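Local coordinates for putative carbohydrate-active enzyme (Uncultured organism, PDB 5WH8), which probably hydrolyses O-glycosidic bonds of cellulose, this chain being the family 5 glycoside hydrolase domain of a longer multi-modular cellulase, at residues 217-220 / 221-224; 252-255 / 256-260. All blocks are in the same frame, centred on the assembly; numbering follows the deposited sequence. Where two conformers were deposited one is given.

Interaction 1. Residues 217-220 / 221-224; sequences QYLR and DKAQ. With EDO (1,2-ethanediol), chain N.
Tyr218 and Lys222, one helical turn apart, pack against each other through their side chains. The lysine chain runs across the tyrosine ring, and its CD sits over one face, offset toward the rim. Lys222 CD lies 3.8 Å from the centroid of the Tyr218 ring, 22° off the ring normal, a CH-pi contact. Its closest ring atom is CE1 of Tyr218, 3.5 Å from Lys222 CD. The lysine chain then bends at its third and fourth torsions. Lys222 CE passes CD1 of Leu219 at 4.0 Å, and NZ goes on to salt bridges with Asp192 and Asp190. The aliphatic part packs on the ring, and the ammonium group pairs with the two aspartates.

On the exposed side, Gln217 and Asp221 are joined by a side-chain hydrogen bond. Gln217 has CG opposite its backbone N (chi1 -178°) and stays extended, which carries the amide along the helix to the aspartate. Gln217 NE2 donates to OD2 of Asp221 over 3.0 Å, nearly straight at 166°. The acceptor lies in the amide plane and uses its syn lone pair, though the amide and carboxylate planes are steeply turned against each other. Gln217 was deposited in two conformers; the bond belongs to the one described and is doubtful for the other.

A 1,2-ethanediol, probably from the crystallisation liquor, accepts a weak bond from Leu219 N through its O1. Backbone bonds such as Lys222 N to Tyr218 O (3.0 Å) set the i to i+4 spacing. The arrangement is the first turns of helix 217-228, an outer helix of the TIM barrel between strands 204-211 and 233-239.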
loop_
_atom_site.group_PDB
_atom_site.type_symbol
_atom_site.label_atom_id
_atom_site.label_comp_id
_atom_site.label_asym_id
_atom_site.label_seq_id
_atom_site.Cartn_x
_atom_site.Cartn_y
_atom_site.Cartn_z
ATOM N N GLN A 217 -4.693 -16.688 -13.748
ATOM C CA GLN A 217 -3.483 -16.795 -14.572
ATOM C C GLN A 217 -3.225 -15.601 -15.479
ATOM O O GLN A 217 -2.085 -15.151 -15.603
ATOM C CB GLN A 217 -3.528 -18.040 -15.458
ATOM C CG GLN A 217 -2.231 -18.205 -16.292
ATOM C CD GLN A 217 -2.309 -19.331 -17.298
ATOM O OE1 GLN A 217 -2.897 -20.379 -17.030
ATOM N NE2 GLN A 217 -1.728 -19.107 -18.489
ATOM N N TYR A 218 -4.262 -15.128 -16.159
ATOM C CA TYR A 218 -4.105 -14.019 -17.119
ATOM C C TYR A 218 -3.377 -12.829 -16.488
ATOM O O TYR A 218 -2.471 -12.231 -17.096
ATOM C CB TYR A 218 -5.470 -13.564 -17.659
ATOM C CG TYR A 218 -5.503 -12.386 -18.651
ATOM C CD1 TYR A 218 -4.444 -12.101 -19.522
ATOM C CD2 TYR A 218 -6.623 -11.561 -18.722
ATOM C CE1 TYR A 218 -4.523 -11.032 -20.433
ATOM C CE2 TYR A 218 -6.699 -10.500 -19.610
ATOM C CZ TYR A 218 -5.655 -10.238 -20.461
ATOM O OH TYR A 218 -5.773 -9.172 -21.334
ATOM N N LEU A 219 -3.763 -12.470 -15.264
ATOM C CA LEU A 219 -3.123 -11.343 -14.607
ATOM C C LEU A 219 -1.694 -11.660 -14.161
ATOM O O LEU A 219 -0.832 -10.789 -14.232
ATOM C CB LEU A 219 -3.974 -10.863 -13.410
ATOM C CG LEU A 219 -3.514 -9.530 -12.795
ATOM C CD1 LEU A 219 -3.409 -8.393 -13.827
ATOM C CD2 LEU A 219 -4.478 -9.158 -11.648
ATOM N N ARG A 220 -1.437 -12.887 -13.691
ATOM C CA ARG A 220 -0.062 -13.300 -13.376
ATOM C C ARG A 220 0.819 -13.238 -14.623
ATOM O O ARG A 220 1.975 -12.822 -14.555
ATOM C CB ARG A 220 -0.028 -14.710 -12.756
ATOM C CG ARG A 220 -0.582 -14.737 -11.316
ATOM C CD ARG A 220 -0.386 -16.066 -10.621
ATOM N NE ARG A 220 -1.236 -17.128 -11.161
ATOM C CZ ARG A 220 -2.460 -17.428 -10.717
ATOM N NH1 ARG A 220 -3.029 -16.714 -9.745
ATOM N NH2 ARG A 220 -3.147 -18.428 -11.256
ATOM N N ASP A 221 0.266 -13.617 -15.774
ATOM C CA ASP A 221 1.039 -13.578 -17.021
ATOM C C ASP A 221 1.362 -12.128 -17.426
ATOM O O ASP A 221 2.476 -11.813 -17.852
ATOM C CB ASP A 221 0.280 -14.247 -18.179
ATOM C CG ASP A 221 0.222 -15.762 -18.087
ATOM O OD1 ASP A 221 1.052 -16.399 -17.401
ATOM O OD2 ASP A 221 -0.691 -16.333 -18.732
ATOM N N LYS A 222 0.376 -11.233 -17.316
ATOM C CA LYS A 222 0.605 -9.802 -17.536
ATOM C C LYS A 222 1.706 -9.264 -16.619
ATOM O O LYS A 222 2.595 -8.518 -17.042
ATOM C CB LYS A 222 -0.690 -9.002 -17.299
ATOM C CG LYS A 222 -1.675 -9.124 -18.460
ATOM C CD LYS A 222 -3.129 -8.790 -18.091
ATOM C CE LYS A 222 -3.345 -7.333 -17.634
ATOM N NZ LYS A 222 -3.027 -6.319 -18.676
ATOM N N ALA A 223 1.650 -9.657 -15.352
ATOM C CA ALA A 223 2.664 -9.218 -14.402
ATOM C C ALA A 223 4.035 -9.755 -14.800
ATOM O O ALA A 223 5.052 -9.043 -14.689
ATOM C CB ALA A 223 2.309 -9.652 -12.989
ATOM N N GLN A 224 4.083 -11.004 -15.281
ATOM C CA GLN A 224 5.372 -11.586 -15.677
ATOM C C GLN A 224 5.973 -10.848 -16.874
ATOM O O GLN A 224 7.208 -10.723 -16.958
ATOM C CB GLN A 224 5.246 -13.084 -15.998
ATOM C CG GLN A 224 6.595 -13.793 -16.133
ATOM C CD GLN A 224 7.326 -13.811 -14.824
ATOM O OE1 GLN A 224 6.757 -14.234 -13.817
ATOM N NE2 GLN A 224 8.569 -13.324 -14.810
HETATM C C1 EDO N . -7.915 -12.017 -15.354
HETATM O O1 EDO N . -7.021 -12.832 -14.562
HETATM C C2 EDO N . -7.731 -10.512 -15.165
HETATM O O2 EDO N . -6.891 -9.931 -16.170
#

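Interaction 2. Residues 252-255 / 256-260; sequences DECN and TWMDW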
loop_
_atom_site.group_PDB
_atom_site.type_symbol
_atom_site.label_atom_id
_atom_site.label_comp_id
_atom_site.label_asym_id
_atom_site.label_seq_id
_atom_site.Cartn_x
_atom_site.Cartn_y
_atom_site.Cartn_z
ATOM N N ASP A 252 -7.918 -21.132 -2.043
ATOM C CA ASP A 252 -7.044 -21.960 -2.895
ATOM C C ASP A 252 -6.366 -21.087 -3.966
ATOM O O ASP A 252 -5.147 -21.188 -4.191
ATOM C CB ASP A 252 -7.831 -23.101 -3.550
ATOM C CG ASP A 252 -8.274 -24.164 -2.551
ATOM O OD1 ASP A 252 -7.489 -24.514 -1.646
ATOM O OD2 ASP A 252 -9.411 -24.660 -2.686
ATOM N N GLU A 253 -7.133 -20.207 -4.608
ATOM C CA GLU A 253 -6.565 -19.323 -5.622
ATOM C C GLU A 253 -5.641 -18.300 -4.940
ATOM O O GLU A 253 -4.578 -17.949 -5.479
ATOM C CB GLU A 253 -7.658 -18.622 -6.455
ATOM C CG GLU A 253 -7.120 -17.707 -7.579
ATOM C CD GLU A 253 -6.408 -18.469 -8.695
ATOM O OE1 GLU A 253 -6.746 -19.660 -8.935
ATOM O OE2 GLU A 253 -5.522 -17.868 -9.344
ATOM N N CYS A 254 -6.004 -17.830 -3.750
ATOM C CA CYS A 254 -5.106 -16.915 -3.045
ATOM C C CYS A 254 -3.790 -17.620 -2.691
ATOM O O CYS A 254 -2.736 -17.003 -2.743
ATOM C CB CYS A 254 -5.764 -16.331 -1.794
ATOM S SG CYS A 254 -4.971 -14.800 -1.227
ATOM N N ASN A 255 -3.849 -18.905 -2.342
ATOM C CA ASN A 255 -2.601 -19.647 -2.072
ATOM C C ASN A 255 -1.700 -19.683 -3.315
ATOM O O ASN A 255 -0.486 -19.522 -3.217
ATOM C CB ASN A 255 -2.906 -21.069 -1.592
ATOM C CG ASN A 255 -3.333 -21.130 -0.124
ATOM O OD1 ASN A 255 -3.091 -20.210 0.652
ATOM N ND2 ASN A 255 -3.937 -22.252 0.270
ATOM N N THR A 256 -2.298 -19.873 -4.483
ATOM C CA THR A 256 -1.548 -19.818 -5.740
ATOM C C THR A 256 -0.869 -18.466 -5.925
ATOM O O THR A 256 0.327 -18.414 -6.223
ATOM C CB THR A 256 -2.462 -20.120 -6.945
ATOM O OG1 THR A 256 -2.994 -21.445 -6.800
ATOM C CG2 THR A 256 -1.727 -20.018 -8.271
ATOM N N TRP A 257 -1.618 -17.382 -5.720
ATOM C CA TRP A 257 -1.056 -16.049 -5.765
ATOM C C TRP A 257 0.057 -15.865 -4.730
ATOM O O TRP A 257 1.057 -15.217 -5.031
ATOM C CB TRP A 257 -2.137 -15.001 -5.533
ATOM C CG TRP A 257 -2.910 -14.586 -6.757
ATOM C CD1 TRP A 257 -4.184 -14.963 -7.105
ATOM C CD2 TRP A 257 -2.489 -13.654 -7.769
ATOM N NE1 TRP A 257 -4.568 -14.330 -8.254
ATOM C CE2 TRP A 257 -3.550 -13.531 -8.692
ATOM C CE3 TRP A 257 -1.329 -12.912 -7.981
ATOM C CZ2 TRP A 257 -3.472 -12.703 -9.812
ATOM C CZ3 TRP A 257 -1.254 -12.097 -9.092
ATOM C CH2 TRP A 257 -2.321 -11.992 -9.990
ATOM N N MET A 258 -0.125 -16.376 -3.504
ATOM C CA MET A 258 0.901 -16.228 -2.462
ATOM C C MET A 258 2.184 -16.940 -2.837
ATOM O O MET A 258 3.250 -16.378 -2.672
ATOM C CB MET A 258 0.394 -16.755 -1.125
ATOM C CG MET A 258 -0.678 -15.907 -0.524
ATOM S SD MET A 258 0.029 -14.613 0.504
ATOM C CE MET A 258 -1.471 -13.677 0.931
ATOM N N ASP A 259 2.076 -18.151 -3.389
ATOM C CA ASP A 259 3.268 -18.890 -3.814
ATOM C C ASP A 259 3.984 -18.129 -4.916
ATOM O O ASP A 259 5.232 -18.049 -4.948
ATOM C CB ASP A 259 2.901 -20.290 -4.309
ATOM C CG ASP A 259 2.596 -21.243 -3.186
ATOM O OD1 ASP A 259 3.059 -21.010 -2.052
ATOM O OD2 ASP A 259 1.893 -22.240 -3.445
ATOM N N TRP A 260 3.189 -17.562 -5.816
ATOM C CA TRP A 260 3.710 -16.826 -6.970
ATOM C C TRP A 260 4.452 -15.567 -6.507
ATOM O O TRP A 260 5.566 -15.269 -6.983
ATOM C CB TRP A 260 2.545 -16.487 -7.936
ATOM C CG TRP A 260 2.931 -15.684 -9.178
ATOM C CD1 TRP A 260 3.299 -16.182 -10.395
ATOM C CD2 TRP A 260 2.936 -14.262 -9.304
ATOM N NE1 TRP A 260 3.541 -15.143 -11.276
ATOM C CE2 TRP A 260 3.319 -13.954 -10.628
ATOM C CE3 TRP A 260 2.638 -13.210 -8.429
ATOM C CZ2 TRP A 260 3.453 -12.634 -11.084
ATOM C CZ3 TRP A 260 2.779 -11.907 -8.877
ATOM C CH2 TRP A 260 3.168 -11.630 -10.204
#
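Glu253 and Trp257 meet across one turn of helix 251-263, an outer helix of the (beta/alpha)8 barrel between strands 233-239 and 268-273. The glutamate bends at chi2 (67°), which turns its carboxylate back beside the five-membered ring of the indole. Glu253 CG lies 4.0 Å from CD1 of Trp257. The carboxylate and ring planes are 81° apart, so the two groups do not stack. The carbonyl oxygen of Glu253 also reaches the ring edge, near its plane, 3.4 Å from CD1 of Trp257.

On the side facing strand 233-239, Cys254 and Met258 form an apolar pair. Cys254 SG approaches CE of Met258 at 4.3 Å. The backbone keeps the i to i+4 pattern throughout, with Met258 N bonded to Cys254 O at 2.8 Å.

The polar ends of the first pair are engaged farther out. Glu253 OE2 receives Arg220 in a salt bridge and also bonds to Thr216, while Trp257 NE1 donates to the carbonyl of His215 and its ring stacks with Phe210, which ties the helix to the preceding helix, to strand 204-211 and to the loop between them. Cys254 and Met258 pack on Phe238 and Tyr302, and Asn255 OD1 is held by Tyr302 and Lys306 of helix 298-307.

At Asp252 the carbonyl oxygen has two donors from one residue. Thr256 N reaches Asp252 O at 3.2 Å. With OG1 beside its own backbone N (chi1 -61°), the threonine hydroxyl adds a weak bond, Thr256 OG1 to Asp252 O, at 3.4 Å.

Overall arrangement
From the N terminus, strand 204-211 leads into helix 217-228, which holds interaction 1. Strand 233-239 then leads into helix 251-263, which holds interaction 2, and strand 268-273 follows. Each contact closes only a helical turn. The two lie in series and neither nest nor cross. Their centres are about 13 Å apart, on neighbouring outer helices of the barrel. They touch directly. Beside the salt bridge between the two helices, Arg220 makes a cation-pi contact with Trp257. Arg220 CD also packs on Trp260 CG at 3.6 Å, and Ala223 CB on Trp260 CH2 at 3.5 Å. Together they join two consecutive beta-alpha-beta units that share strand 233-239.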